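Local coordinates for protein putative amidohydrolase/peptidase (Burkholderia cenocepacia, PDB 4WJB) that probably hydrolyses carbon-nitrogen bonds other than peptide bonds, perhaps in linear amidines, as a zinc-dependent, homodimeric member of the peptidase M20 family, at residues A[136-140]-A[152-156]; A[271-275]-A[299-303]. All coordinates share one frame; numbering follows the deposited sequence.

How the contacts relate
From the N terminus, the chain first runs through the part of the fold that holds the zinc site. Contact 1 closes a short loop there: strand 133-138 ends, and after a mostly coiled connection helix 151-157 packs back on the strand end. The chain then passes through strand 198-204 and reaches the range assigned to M20 dimerisation. Contact 2 closes a longer loop, joining strands 274-283 and 289-302 of that domain as a beta hairpin. The two loops follow in series and neither nest nor cross. The centres of contact 1 and contact 2 lie about 27 Å apart, on opposite sides of the chain's centre. Contact 1 is internal to one subunit, whereas contact 2 also meets the second.

Contact 1. Residues A[136-140]-A[152-156]; sequences VIWTN and SAGVF. With EDO (1,2-ethanediol), chain J.
Trp138 and Phe156 form an edge-to-face (T-shaped) pair. The edge of the six-membered indole ring points at the phenyl face, with planes at 71° and centroids 4.8 Å apart. Trp138 CH2 sits over the centre of that face, 3.4 Å from Phe156 CG. Phe156 CG lies anti to the backbone N (chi1 -175°), which swings the ring out to meet the indole.

Ala153 CB makes a CH-pi contact with one indole face. It is 4.1 Å from the centroid of the six-membered ring of Trp138, offset toward the rim. Val136 CG2 packs over the opposite face, so the indole is sandwiched between strand and helix residues. Further along, Ser152 CB packs against Thr139 O and CB.

Among the polar links, a water donates to Thr139 O (3.0 Å) and accepts from Ala153 N, joining the strand end to the helix backbone. Ser152 OG bonds to Asn76, and Thr139 OG1 to Met74 and Arg55. Trp138 NE1 donates to O2 of a 1,2-ethanediol at 2.8 Å with a bent N-H...O angle of 146°. The diol, probably from the crystallisation liquor, also bonds to Glu201 and Gly94.

The zinc site is near: the Trp138 side chain is about 9 Å from the bound zinc ion and about 5 Å from that of the zinc ligand His96. Strand 133-138 lies between strands 77-81 and 91-96, and the Met92 side chain touches those of Trp138 and Phe156. Helix 151-157 packs against its end, with Asp372 of helix 372-376 against Trp138 and Ala153.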
loop_
_atom_site.group_PDB
_atom_site.type_symbol
_atom_site.label_atom_id
_atom_site.label_comp_id
_atom_site.label_asym_id
_atom_site.label_seq_id
_atom_site.Cartn_x
_atom_site.Cartn_y
_atom_site.Cartn_z
ATOM N N VAL A 136 -41.481 7.061 -14.149
ATOM C CA VAL A 136 -40.803 5.809 -14.484
ATOM C C VAL A 136 -40.024 5.192 -13.316
ATOM O O VAL A 136 -39.385 5.894 -12.534
ATOM C CB VAL A 136 -39.816 6.008 -15.672
ATOM C CG1 VAL A 136 -38.764 7.058 -15.334
ATOM C CG2 VAL A 136 -39.143 4.693 -16.058
ATOM N N ILE A 137 -40.107 3.873 -13.201
ATOM C CA ILE A 137 -39.160 3.109 -12.406
ATOM C C ILE A 137 -38.218 2.355 -13.337
ATOM O O ILE A 137 -38.659 1.509 -14.123
ATOM C CB ILE A 137 -39.846 2.099 -11.487
ATOM C CG1 ILE A 137 -40.769 2.810 -10.499
ATOM C CG2 ILE A 137 -38.794 1.283 -10.737
ATOM C CD1 ILE A 137 -41.496 1.857 -9.569
ATOM N N TRP A 138 -36.930 2.667 -13.250
ATOM C CA TRP A 138 -35.906 1.949 -14.006
ATOM C C TRP A 138 -35.476 0.682 -13.268
ATOM O O TRP A 138 -35.204 0.718 -12.070
ATOM C CB TRP A 138 -34.682 2.832 -14.253
ATOM C CG TRP A 138 -34.951 4.094 -15.028
ATOM C CD1 TRP A 138 -34.873 5.373 -14.556
ATOM C CD2 TRP A 138 -35.316 4.198 -16.410
ATOM N NE1 TRP A 138 -35.170 6.267 -15.554
ATOM C CE2 TRP A 138 -35.451 5.573 -16.702
ATOM C CE3 TRP A 138 -35.549 3.265 -17.428
ATOM C CZ2 TRP A 138 -35.805 6.038 -17.969
ATOM C CZ3 TRP A 138 -35.902 3.728 -18.690
ATOM C CH2 TRP A 138 -36.026 5.104 -18.947
ATOM N N THR A 139 -35.414 -0.429 -13.996
ATOM C CA THR A 139 -34.999 -1.713 -13.445
ATOM C C THR A 139 -33.513 -1.723 -13.084
ATOM O O THR A 139 -32.682 -1.229 -13.850
ATOM C CB THR A 139 -35.282 -2.860 -14.442
ATOM O OG1 THR A 139 -36.681 -2.901 -14.730
ATOM C CG2 THR A 139 -34.841 -4.214 -13.872
ATOM N N ASN A 140 -33.198 -2.270 -11.911
ATOM C CA ASN A 140 -31.812 -2.540 -11.499
ATOM C C ASN A 140 -30.828 -1.393 -11.747
ATOM O O ASN A 140 -29.876 -1.533 -12.518
ATOM C CB ASN A 140 -31.292 -3.804 -12.205
ATOM C CG ASN A 140 -29.926 -4.246 -11.689
ATOM O OD1 ASN A 140 -29.625 -4.103 -10.505
ATOM N ND2 ASN A 140 -29.088 -4.763 -12.584
ATOM N N SER A 152 -30.757 -0.892 -17.260
ATOM C CA SER A 152 -32.051 -0.822 -17.944
ATOM C C SER A 152 -32.286 0.538 -18.596
ATOM O O SER A 152 -32.771 0.619 -19.724
ATOM C CB SER A 152 -33.191 -1.141 -16.978
ATOM O OG SER A 152 -34.402 -1.311 -17.692
ATOM N N ALA A 153 -31.943 1.609 -17.888
ATOM C CA ALA A 153 -31.930 2.918 -18.511
ATOM C C ALA A 153 -30.896 2.891 -19.634
ATOM O O ALA A 153 -31.031 3.596 -20.635
ATOM C CB ALA A 153 -31.617 4.010 -17.496
ATOM N N GLY A 154 -29.878 2.052 -19.466
ATOM C CA GLY A 154 -28.870 1.852 -20.490
ATOM C C GLY A 154 -29.450 1.288 -21.776
ATOM O O GLY A 154 -29.203 1.822 -22.859
ATOM N N VAL A 155 -30.215 0.206 -21.665
ATOM C CA VAL A 155 -30.896 -0.359 -22.831
ATOM C C VAL A 155 -31.848 0.674 -23.437
ATOM O O VAL A 155 -31.928 0.828 -24.655
ATOM C CB VAL A 155 -31.690 -1.632 -22.477
ATOM C CG1 VAL A 155 -32.384 -2.189 -23.720
ATOM C CG2 VAL A 155 -30.772 -2.683 -21.867
ATOM N N PHE A 156 -32.554 1.393 -22.571
ATOM C CA PHE A 156 -33.482 2.437 -23.007
ATOM C C PHE A 156 -32.755 3.492 -23.834
ATOM O O PHE A 156 -33.320 4.064 -24.771
ATOM C CB PHE A 156 -34.158 3.083 -21.788
ATOM C CG PHE A 156 -35.226 4.095 -22.132
ATOM C CD1 PHE A 156 -34.895 5.419 -22.393
ATOM C CD2 PHE A 156 -36.565 3.725 -22.166
ATOM C CE1 PHE A 156 -35.880 6.351 -22.697
ATOM C CE2 PHE A 156 -37.554 4.653 -22.466
ATOM C CZ PHE A 156 -37.210 5.964 -22.736
HETATM C C1 EDO J . -35.383 10.751 -15.592
HETATM O O1 EDO J . -36.480 9.967 -16.063
HETATM C C2 EDO J . -34.164 9.845 -15.476
HETATM O O2 EDO J . -34.447 8.802 -14.540
HETATM O O HOH W 1 -31.388 1.202 -14.937
#

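Contact 2. Residues A[271-275]-A[299-303]; sequences PDARA and EFRHP. With SO4 (sulfate ion), chain G.
Arg274 and Arg301 form an antiparallel hydrogen-bonded pair, with Arg274 N to Arg301 O at 2.7 Å and Arg301 N to Arg274 O at 2.8 Å. Their CB atoms touch at 3.8 Å on one sheet face, and the chains then part. Arg274 bends at chi2 (-75°), and its NE donates to Gly241 O of the second subunit. Arg301 runs extended and grips Glu299 side-on. Arg301 NH2 donates to the syn lone pair of Glu299 OE1 (2.9 Å), and Arg301 NE reaches Glu299 OE2 from out of the carboxylate plane; both belong to the salt bridge. The guanidinium edge also faces a sulfate, probably from the crystallisation liquor, with Arg301 NH2 to sulfate O1 at 3.0 Å and weak bonds from NH1 and NH2 to O2 and O4. His239 and Asn288 of the second subunit bind it too, so it bridges the subunits.

Strands 274-283 and 289-302 form a beta hairpin in the M20 dimerisation domain. On the other face, Ala275 CB meets the Phe300 ring edge at CD1 (3.8 Å), and helices 251-268 and 305-326 pack against this pair. At the strand ends, His302 CD2 approaches Ala273 N at 3.4 Å. A water links His302 NE2 with Asp272 N, while His302 ND1 is hydrogen-bonded to Asp304 N. Asp272 CB packs on Pro303 CD.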
loop_
_atom_site.group_PDB
_atom_site.type_symbol
_atom_site.label_atom_id
_atom_site.label_comp_id
_atom_site.label_asym_id
_atom_site.label_seq_id
_atom_site.Cartn_x
_atom_site.Cartn_y
_atom_site.Cartn_z
ATOM N N PRO A 271 -13.368 24.233 -8.395
ATOM C CA PRO A 271 -13.930 23.345 -7.372
ATOM C C PRO A 271 -14.369 21.969 -7.876
ATOM O O PRO A 271 -14.713 21.124 -7.053
ATOM C CB PRO A 271 -15.149 24.129 -6.890
ATOM C CG PRO A 271 -15.642 24.786 -8.143
ATOM C CD PRO A 271 -14.394 25.148 -8.932
ATOM N N ASP A 272 -14.372 21.741 -9.186
ATOM C CA ASP A 272 -15.049 20.553 -9.710
ATOM C C ASP A 272 -14.145 19.355 -9.988
ATOM O O ASP A 272 -14.629 18.238 -10.166
ATOM C CB ASP A 272 -15.816 20.921 -10.980
ATOM C CG ASP A 272 -17.008 21.816 -10.691
ATOM O OD1 ASP A 272 -17.583 21.693 -9.586
ATOM O OD2 ASP A 272 -17.355 22.649 -11.549
ATOM N N ALA A 273 -12.835 19.569 -10.023
ATOM C CA ALA A 273 -11.930 18.456 -10.253
ATOM C C ALA A 273 -11.946 17.484 -9.078
ATOM O O ALA A 273 -12.017 17.894 -7.919
ATOM C CB ALA A 273 -10.511 18.958 -10.499
ATOM N N ARG A 274 -11.892 16.195 -9.393
ATOM C CA ARG A 274 -11.614 15.164 -8.398
ATOM C C ARG A 274 -10.337 14.444 -8.808
ATOM O O ARG A 274 -10.235 13.960 -9.929
ATOM C CB ARG A 274 -12.772 14.170 -8.282
ATOM C CG ARG A 274 -14.141 14.814 -8.087
ATOM C CD ARG A 274 -14.329 15.345 -6.673
ATOM N NE ARG A 274 -15.707 15.778 -6.444
ATOM C CZ ARG A 274 -16.148 17.014 -6.664
ATOM N NH1 ARG A 274 -15.319 17.953 -7.102
ATOM N NH2 ARG A 274 -17.417 17.314 -6.431
ATOM N N ALA A 275 -9.359 14.382 -7.911
ATOM C CA ALA A 275 -8.102 13.705 -8.217
ATOM C C ALA A 275 -7.719 12.831 -7.045
ATOM O O ALA A 275 -7.577 13.322 -5.930
ATOM C CB ALA A 275 -7.011 14.705 -8.525
ATOM N N GLU A 299 -7.245 8.373 -10.481
ATOM C CA GLU A 299 -8.463 8.692 -11.219
ATOM C C GLU A 299 -8.732 10.192 -11.179
ATOM O O GLU A 299 -8.559 10.848 -10.151
ATOM C CB GLU A 299 -9.665 7.889 -10.689
ATOM C CG GLU A 299 -10.074 8.167 -9.257
ATOM C CD GLU A 299 -11.585 8.085 -9.062
ATOM O OE1 GLU A 299 -12.156 6.977 -9.152
ATOM O OE2 GLU A 299 -12.204 9.144 -8.833
ATOM N N PHE A 300 -9.098 10.729 -12.337
ATOM C CA PHE A 300 -9.511 12.117 -12.477
ATOM C C PHE A 300 -11.001 12.153 -12.772
ATOM O O PHE A 300 -11.500 11.331 -13.546
ATOM C CB PHE A 300 -8.752 12.818 -13.609
ATOM C CG PHE A 300 -7.282 12.994 -13.350
ATOM C CD1 PHE A 300 -6.829 13.470 -12.129
ATOM C CD2 PHE A 300 -6.355 12.695 -14.336
ATOM C CE1 PHE A 300 -5.477 13.643 -11.894
ATOM C CE2 PHE A 300 -4.996 12.863 -14.106
ATOM C CZ PHE A 300 -4.558 13.338 -12.886
ATOM N N ARG A 301 -11.715 13.098 -12.164
ATOM C CA ARG A 301 -13.117 13.324 -12.521
ATOM C C ARG A 301 -13.392 14.819 -12.650
ATOM O O ARG A 301 -12.948 15.608 -11.813
ATOM C CB ARG A 301 -14.060 12.694 -11.489
ATOM C CG ARG A 301 -13.820 11.208 -11.273
ATOM C CD ARG A 301 -14.985 10.532 -10.569
ATOM N NE ARG A 301 -14.594 9.222 -10.065
ATOM C CZ ARG A 301 -15.447 8.238 -9.799
ATOM N NH1 ARG A 301 -16.747 8.413 -9.990
ATOM N NH2 ARG A 301 -14.999 7.073 -9.347
ATOM N N HIS A 302 -14.121 15.195 -13.702
ATOM C CA HIS A 302 -14.407 16.597 -14.008
ATOM C C HIS A 302 -15.481 16.680 -15.090
ATOM O O HIS A 302 -15.512 15.849 -15.995
ATOM C CB HIS A 302 -13.142 17.323 -14.473
ATOM C CG HIS A 302 -13.233 18.815 -14.394
ATOM N ND1 HIS A 302 -13.767 19.586 -15.404
ATOM C CD2 HIS A 302 -12.852 19.682 -13.423
ATOM C CE1 HIS A 302 -13.716 20.860 -15.057
ATOM N NE2 HIS A 302 -13.160 20.946 -13.862
ATOM N N PRO A 303 -16.361 17.688 -15.007
ATOM C CA PRO A 303 -17.423 17.838 -16.011
ATOM C C PRO A 303 -16.920 18.316 -17.374
ATOM O O PRO A 303 -17.689 18.323 -18.335
ATOM C CB PRO A 303 -18.344 18.893 -15.388
ATOM C CG PRO A 303 -17.438 19.694 -14.490
ATOM C CD PRO A 303 -16.488 18.672 -13.916
HETATM S S SO4 G . -18.093 5.088 -9.391
HETATM O O1 SO4 G . -17.003 5.021 -8.424
HETATM O O2 SO4 G . -17.552 5.385 -10.718
HETATM O O3 SO4 G . -18.790 3.808 -9.438
HETATM O O4 SO4 G . -19.036 6.133 -9.003
HETATM O O HOH W 2 -13.409 23.160 -11.711
#